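Monomethylamine methyltransferase mtmB1 (Methanosarcina barkeri, PDB 1NTH) catalyses the transfer of the methyl group from monomethylamine to the corrinoid cofactor of its partner protein MtmC, a step of methanogenesis from methylamine. Local coordinates at the interface of chains A and B and the interface of chains A and C. Numbering follows the deposited sequence. Chains: chain A/B/C, Monomethylamine methyltransferase mtmB1.

Contact 1: the interface of chains A and B. Residues chain A 381, 384, 441, 444-445; chain B 2-3.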
loop_
_atom_site.group_PDB
_atom_site.type_symbol
_atom_site.label_atom_id
_atom_site.label_comp_id
_atom_site.label_asym_id
_atom_site.label_seq_id
_atom_site.Cartn_x
_atom_site.Cartn_y
_atom_site.Cartn_z
ATOM N N MET A 381 -31.876 -15.383 -3.687
ATOM C CA MET A 381 -33.169 -15.437 -3.006
ATOM C C MET A 381 -33.141 -16.374 -1.802
ATOM O O MET A 381 -33.759 -16.090 -0.781
ATOM C CB MET A 381 -34.274 -15.882 -3.970
ATOM C CG MET A 381 -34.747 -14.796 -4.924
ATOM S SD MET A 381 -35.612 -13.435 -4.092
ATOM C CE MET A 381 -37.316 -14.025 -4.150
ATOM N N ARG A 384 -31.498 -14.627 0.974
ATOM C CA ARG A 384 -32.349 -13.584 1.529
ATOM C C ARG A 384 -33.252 -14.194 2.602
ATOM O O ARG A 384 -33.428 -13.624 3.676
ATOM C CB ARG A 384 -33.218 -12.944 0.439
ATOM C CG ARG A 384 -34.124 -11.839 0.973
ATOM C CD ARG A 384 -35.229 -11.480 -0.007
ATOM N NE ARG A 384 -34.720 -10.910 -1.250
ATOM C CZ ARG A 384 -35.493 -10.492 -2.247
ATOM N NH1 ARG A 384 -36.814 -10.580 -2.141
ATOM N NH2 ARG A 384 -34.951 -9.986 -3.346
ATOM N N MET A 441 -40.689 -14.519 -6.592
ATOM C CA MET A 441 -41.176 -13.632 -5.547
ATOM C C MET A 441 -42.459 -14.175 -4.922
ATOM O O MET A 441 -42.664 -14.066 -3.713
ATOM C CB MET A 441 -41.404 -12.233 -6.117
ATOM C CG MET A 441 -40.107 -11.529 -6.496
ATOM S SD MET A 441 -40.353 -10.014 -7.434
ATOM C CE MET A 441 -41.018 -8.947 -6.182
ATOM N N TYR A 444 -41.581 -17.119 -2.731
ATOM C CA TYR A 444 -40.975 -16.590 -1.514
ATOM C C TYR A 444 -42.073 -16.143 -0.547
ATOM O O TYR A 444 -42.041 -16.470 0.638
ATOM C CB TYR A 444 -40.073 -15.399 -1.859
ATOM C CG TYR A 444 -39.210 -14.895 -0.718
ATOM C CD1 TYR A 444 -37.895 -15.342 -0.562
ATOM C CD2 TYR A 444 -39.698 -13.956 0.188
ATOM C CE1 TYR A 444 -37.086 -14.857 0.469
ATOM C CE2 TYR A 444 -38.898 -13.466 1.224
ATOM C CZ TYR A 444 -37.593 -13.920 1.356
ATOM O OH TYR A 444 -36.798 -13.423 2.366
ATOM N N ASP A 445 -43.049 -15.394 -1.057
ATOM C CA ASP A 445 -44.142 -14.917 -0.219
ATOM C C ASP A 445 -44.908 -16.072 0.413
ATOM O O ASP A 445 -45.270 -16.015 1.587
ATOM C CB ASP A 445 -45.116 -14.057 -1.027
ATOM C CG ASP A 445 -44.500 -12.759 -1.486
ATOM O OD1 ASP A 445 -43.637 -12.225 -0.758
ATOM O OD2 ASP A 445 -44.887 -12.263 -2.566
ATOM N N THR B 2 -42.861 -9.926 -1.380
ATOM C CA THR B 2 -41.509 -9.438 -0.994
ATOM C C THR B 2 -41.026 -8.441 -2.043
ATOM O O THR B 2 -41.721 -8.179 -3.024
ATOM C CB THR B 2 -40.508 -10.614 -0.899
ATOM O OG1 THR B 2 -39.255 -10.140 -0.386
ATOM C CG2 THR B 2 -40.292 -11.242 -2.269
ATOM N N PHE B 3 -39.840 -7.881 -1.833
ATOM C CA PHE B 3 -39.278 -6.909 -2.766
ATOM C C PHE B 3 -38.530 -7.593 -3.910
ATOM O O PHE B 3 -38.078 -8.730 -3.770
ATOM C CB PHE B 3 -38.347 -5.953 -2.007
ATOM C CG PHE B 3 -37.306 -6.647 -1.166
ATOM C CD1 PHE B 3 -36.038 -6.915 -1.679
ATOM C CD2 PHE B 3 -37.594 -7.033 0.140
ATOM C CE1 PHE B 3 -35.070 -7.561 -0.897
ATOM C CE2 PHE B 3 -36.637 -7.679 0.929
ATOM C CZ PHE B 3 -35.371 -7.940 0.407
HETATM O O HOH W 1 -43.895 -10.530 -4.171
#
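B:Thr2 and B:Phe3, the first modelled residues of chain B, run extended (psi 178° at B:Thr2) across A:Arg384 of helix 380-393 and A:Tyr444 and A:Asp445 of helix 438-454. In this TIM-barrel methyltransferase of the MtmB family, the start of one subunit is thus held by two helices of the next. The backbone N of B:Thr2 meets OD1 of the A:Asp445 carboxylate at 2.5 Å, on the syn lone pair. Water 1 joins the same pair, standing 2.6 Å from A:Asp445 OD2 and 3.0 Å from B:Thr2 N. If this N is the chain's free amino end, the carboxylate would probably steady its positive charge. B:Thr2 sets CB and CG2 above the ring plane of A:Tyr444, off its CD2 rim, with CD2 of the tyrosine 3.6 Å from CB of the threonine, the two side chains crossing at about a right angle. A:Arg384 is bent at its third torsion (-64°), which lays the guanidinium flat over the B:Phe3 ring, the planes 21° apart. Its NH1 sits over the ring centre, 3.8 Å from the centroid, in a cation-pi contact. SD of A:Met381 covers the opposite guanidinium face, so the flat group is sandwiched. The same NH1 donates to the carbonyl O of B:Phe3 at 2.8 Å, and more weakly to the B:Thr2 hydroxyl OG1. Beside the N-terminal segment, the methyl CE of A:Met441 rests 3.3 Å from B:Thr2 O.

Contact 2: the interface of chains A and C. Residues chain A 210-211, 214, 241; chain C 177, 210-211, 214.
The short helix 210-214 of chain A packs against the same helix of chain C about a two-fold axis, with A:Asp241 of helix 240-251 on one flank and C:Val177 of helix 174-193 on another. This homotypic helix pair joins two subunits of the MtmB family, TIM-barrel proteins that assemble as a dimer of homotrimers. Near the axis the isoleucines touch by their branch methyls, CG2 of A:Ile214 lying 3.9 Å from CG2 of C:Ile214. The first torsion (-69°) puts CG1 beside the backbone N, and from there CD1 of A:Ile214 reaches obliquely to CB of C:Gln211 at 4.1 Å. Each glutamine extends beyond CG and lays a face of its amide over the opposing alanine methyl: OE1 of C:Gln211 is 3.7 Å from CB of A:Ala210, and the exchanged pair repeats this. Two waters then tie the C:Gln211 amide to A:Asp241. Water 3 stands 2.6 Å from OE1 of the glutamine, water 4 stands 3.0 Å from its NE2, and both reach OD1 of the aspartate. The other carboxylate oxygen, OD2, accepts the backbone N of A:Ala210 at 3.1 Å, from above the carboxylate plane, linking the two chain A helices. Water 2 bridges the carbonyl oxygens of A:Ile214 and C:Ile214, equally distant from each, as expected of a water close to the axis.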
loop_
_atom_site.group_PDB
_atom_site.type_symbol
_atom_site.label_atom_id
_atom_site.label_comp_id
_atom_site.label_asym_id
_atom_site.label_seq_id
_atom_site.Cartn_x
_atom_site.Cartn_y
_atom_site.Cartn_z
ATOM N N ALA A 210 -3.599 -29.062 -2.886
ATOM C CA ALA A 210 -2.900 -28.127 -2.017
ATOM C C ALA A 210 -2.312 -26.995 -2.854
ATOM O O ALA A 210 -2.440 -25.823 -2.495
ATOM C CB ALA A 210 -1.790 -28.844 -1.255
ATOM N N GLN A 211 -1.678 -27.335 -3.973
ATOM C CA GLN A 211 -1.077 -26.301 -4.807
ATOM C C GLN A 211 -2.133 -25.341 -5.338
ATOM O O GLN A 211 -1.886 -24.140 -5.441
ATOM C CB GLN A 211 -0.270 -26.919 -5.958
ATOM C CG GLN A 211 -1.074 -27.667 -7.005
ATOM C CD GLN A 211 -0.186 -28.580 -7.828
ATOM O OE1 GLN A 211 0.511 -29.431 -7.274
ATOM N NE2 GLN A 211 -0.201 -28.408 -9.144
ATOM N N ILE A 214 -3.300 -23.063 -2.375
ATOM C CA ILE A 214 -2.226 -22.156 -1.986
ATOM C C ILE A 214 -2.026 -20.997 -2.972
ATOM O O ILE A 214 -1.540 -19.932 -2.590
ATOM C CB ILE A 214 -0.912 -22.961 -1.782
ATOM C CG1 ILE A 214 -1.065 -23.837 -0.532
ATOM C CG2 ILE A 214 0.292 -22.027 -1.636
ATOM C CD1 ILE A 214 0.063 -24.840 -0.320
ATOM N N ASP A 241 -2.292 -32.825 2.505
ATOM C CA ASP A 241 -2.493 -31.630 1.686
ATOM C C ASP A 241 -3.056 -30.511 2.566
ATOM O O ASP A 241 -2.611 -29.363 2.492
ATOM C CB ASP A 241 -3.466 -31.922 0.538
ATOM C CG ASP A 241 -2.756 -32.280 -0.757
ATOM O OD1 ASP A 241 -1.672 -32.899 -0.694
ATOM O OD2 ASP A 241 -3.288 -31.952 -1.842
ATOM N N VAL C 177 6.529 -25.510 3.052
ATOM C CA VAL C 177 5.813 -24.244 2.885
ATOM C C VAL C 177 6.462 -23.192 3.782
ATOM O O VAL C 177 6.737 -22.071 3.345
ATOM C CB VAL C 177 4.315 -24.388 3.259
ATOM C CG1 VAL C 177 3.663 -23.011 3.405
ATOM C CG2 VAL C 177 3.590 -25.182 2.176
ATOM N N ALA C 210 5.484 -28.201 -6.363
ATOM C CA ALA C 210 4.717 -27.087 -6.901
ATOM C C ALA C 210 4.067 -26.316 -5.757
ATOM O O ALA C 210 4.116 -25.085 -5.728
ATOM C CB ALA C 210 3.648 -27.598 -7.863
ATOM N N GLN C 211 3.468 -27.030 -4.808
ATOM C CA GLN C 211 2.810 -26.352 -3.698
ATOM C C GLN C 211 3.808 -25.542 -2.882
ATOM O O GLN C 211 3.485 -24.452 -2.408
ATOM C CB GLN C 211 2.056 -27.351 -2.808
ATOM C CG GLN C 211 2.918 -28.337 -2.041
ATOM C CD GLN C 211 2.099 -29.517 -1.557
ATOM O OE1 GLN C 211 1.452 -30.194 -2.357
ATOM N NE2 GLN C 211 2.116 -29.768 -0.253
ATOM N N ILE C 214 4.796 -22.378 -4.965
ATOM C CA ILE C 214 3.662 -21.465 -5.060
ATOM C C ILE C 214 3.399 -20.691 -3.762
ATOM O O ILE C 214 2.841 -19.593 -3.795
ATOM C CB ILE C 214 2.401 -22.249 -5.520
ATOM C CG1 ILE C 214 2.596 -22.675 -6.981
ATOM C CG2 ILE C 214 1.138 -21.394 -5.378
ATOM C CD1 ILE C 214 1.533 -23.631 -7.510
HETATM O O HOH W 2 0.611 -18.220 -2.954
HETATM O O HOH W 3 -0.062 -32.157 -3.080
HETATM O O HOH W 4 0.760 -32.192 0.745
#

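Contact 3: the interface of chains A and B. Residues chain A 152, 391, 458; chain B 96-97.
OE2 of the A:Glu152 carboxylate, lying against the side-chain amide of B:Asn97, is gripped by a salt bridge from NH1 of A:Arg391 (3.1 Å) and by water 5. That water also stands 2.8 Å from A:Arg391 NH1 and reaches the backbone O of B:Asn96, so it carries the grip across this subunit interface of the monomethylamine methyltransferase (MtmB) family protein. B:Asn97 OD1 as modelled faces A:Glu152 OE2 at 3.0 Å; both would normally accept, so this pair is doubtful, and an amide turned over to present ND2 would suit it better. The amide and carboxylate planes stand 84° apart. B:Asn96 lays its amide flat over one face of the A:Arg391 guanidinium, the planes only 10° apart, with ND2 of the asparagine 3.4 Å from CZ of the arginine. The arginine leaves its helix with CG anti to the backbone N (chi1 -179°) and bends at the third torsion. Its NH2 donates at 2.9 Å to O of A:Phe458, the terminal carboxylate, on a lone pair in the carbonyl plane. Water 6, 2.6 Å from that O, passes the link on to B:Asn96 ND2. A leucine in place of A:Arg391 would probably leave both carboxylates without their shared cation and the B:Asn96 amide without its stacking partner. The site brings together the end of helix 380-393, the C-terminus and the loop after helix 140-148 of chain A, facing the loop that follows helix 88-95 of chain B.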
loop_
_atom_site.group_PDB
_atom_site.type_symbol
_atom_site.label_atom_id
_atom_site.label_comp_id
_atom_site.label_asym_id
_atom_site.label_seq_id
_atom_site.Cartn_x
_atom_site.Cartn_y
_atom_site.Cartn_z
ATOM N N GLU A 152 -29.369 -8.311 2.899
ATOM C CA GLU A 152 -29.356 -9.345 3.931
ATOM C C GLU A 152 -27.992 -10.024 4.021
ATOM O O GLU A 152 -27.597 -10.500 5.086
ATOM C CB GLU A 152 -30.402 -10.424 3.623
ATOM C CG GLU A 152 -31.843 -10.073 3.961
ATOM C CD GLU A 152 -32.078 -9.921 5.451
ATOM O OE1 GLU A 152 -31.435 -10.646 6.243
ATOM O OE2 GLU A 152 -32.925 -9.086 5.833
ATOM N N ARG A 391 -33.026 -12.997 11.389
ATOM C CA ARG A 391 -33.449 -11.793 12.092
ATOM C C ARG A 391 -34.675 -12.095 12.951
ATOM O O ARG A 391 -34.751 -11.685 14.109
ATOM C CB ARG A 391 -33.795 -10.678 11.100
ATOM C CG ARG A 391 -34.212 -9.380 11.777
ATOM C CD ARG A 391 -34.706 -8.343 10.774
ATOM N NE ARG A 391 -35.958 -8.744 10.141
ATOM C CZ ARG A 391 -36.077 -9.083 8.861
ATOM N NH1 ARG A 391 -35.016 -9.074 8.067
ATOM N NH2 ARG A 391 -37.262 -9.432 8.377
ATOM N N PHE A 458 -41.443 -11.425 11.344
ATOM C CA PHE A 458 -40.436 -10.778 10.511
ATOM C C PHE A 458 -40.353 -9.269 10.705
ATOM O O PHE A 458 -39.341 -8.680 10.263
ATOM C CB PHE A 458 -40.708 -11.102 9.043
ATOM C CG PHE A 458 -40.449 -12.536 8.689
ATOM C CD1 PHE A 458 -39.147 -13.002 8.528
ATOM C CD2 PHE A 458 -41.503 -13.434 8.553
ATOM C CE1 PHE A 458 -38.897 -14.339 8.237
ATOM C CE2 PHE A 458 -41.266 -14.774 8.263
ATOM C CZ PHE A 458 -39.960 -15.229 8.105
ATOM O OXT PHE A 458 -41.298 -8.692 11.282
ATOM N N ASN B 96 -34.039 -2.948 8.137
ATOM C CA ASN B 96 -33.569 -4.178 8.771
ATOM C C ASN B 96 -32.111 -4.520 8.494
ATOM O O ASN B 96 -31.571 -5.456 9.084
ATOM C CB ASN B 96 -34.440 -5.367 8.346
ATOM C CG ASN B 96 -35.834 -5.316 8.943
ATOM O OD1 ASN B 96 -36.018 -4.860 10.069
ATOM N ND2 ASN B 96 -36.819 -5.808 8.199
ATOM N N ASN B 97 -31.471 -3.771 7.604
ATOM C CA ASN B 97 -30.078 -4.050 7.267
ATOM C C ASN B 97 -29.213 -2.800 7.204
ATOM O O ASN B 97 -28.554 -2.544 6.198
ATOM C CB ASN B 97 -30.007 -4.793 5.929
ATOM C CG ASN B 97 -30.671 -6.157 5.985
ATOM O OD1 ASN B 97 -31.777 -6.356 5.469
ATOM N ND2 ASN B 97 -30.005 -7.102 6.630
HETATM O O HOH W 5 -32.357 -8.429 8.566
HETATM O O HOH W 6 -39.649 -6.494 8.890
#

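Contact 1 and contact 3 belong to one interface, that of chains A and B, with C-alpha centres about 13 Å apart. They share no residue but both draw on helix 380-393 of chain A, through arginines seven positions apart. Contact 1 takes up the start of chain B and contact 3 the end of chain A, so both chain termini help fasten this pair. Contact 2 lies about 42 Å from contact 1 and 40 Å from contact 3 and uses other helices. Its two-fold symmetry, absent from the A-B interface, suggests that it joins the two trimers, while A-B contacts probably build each trimer.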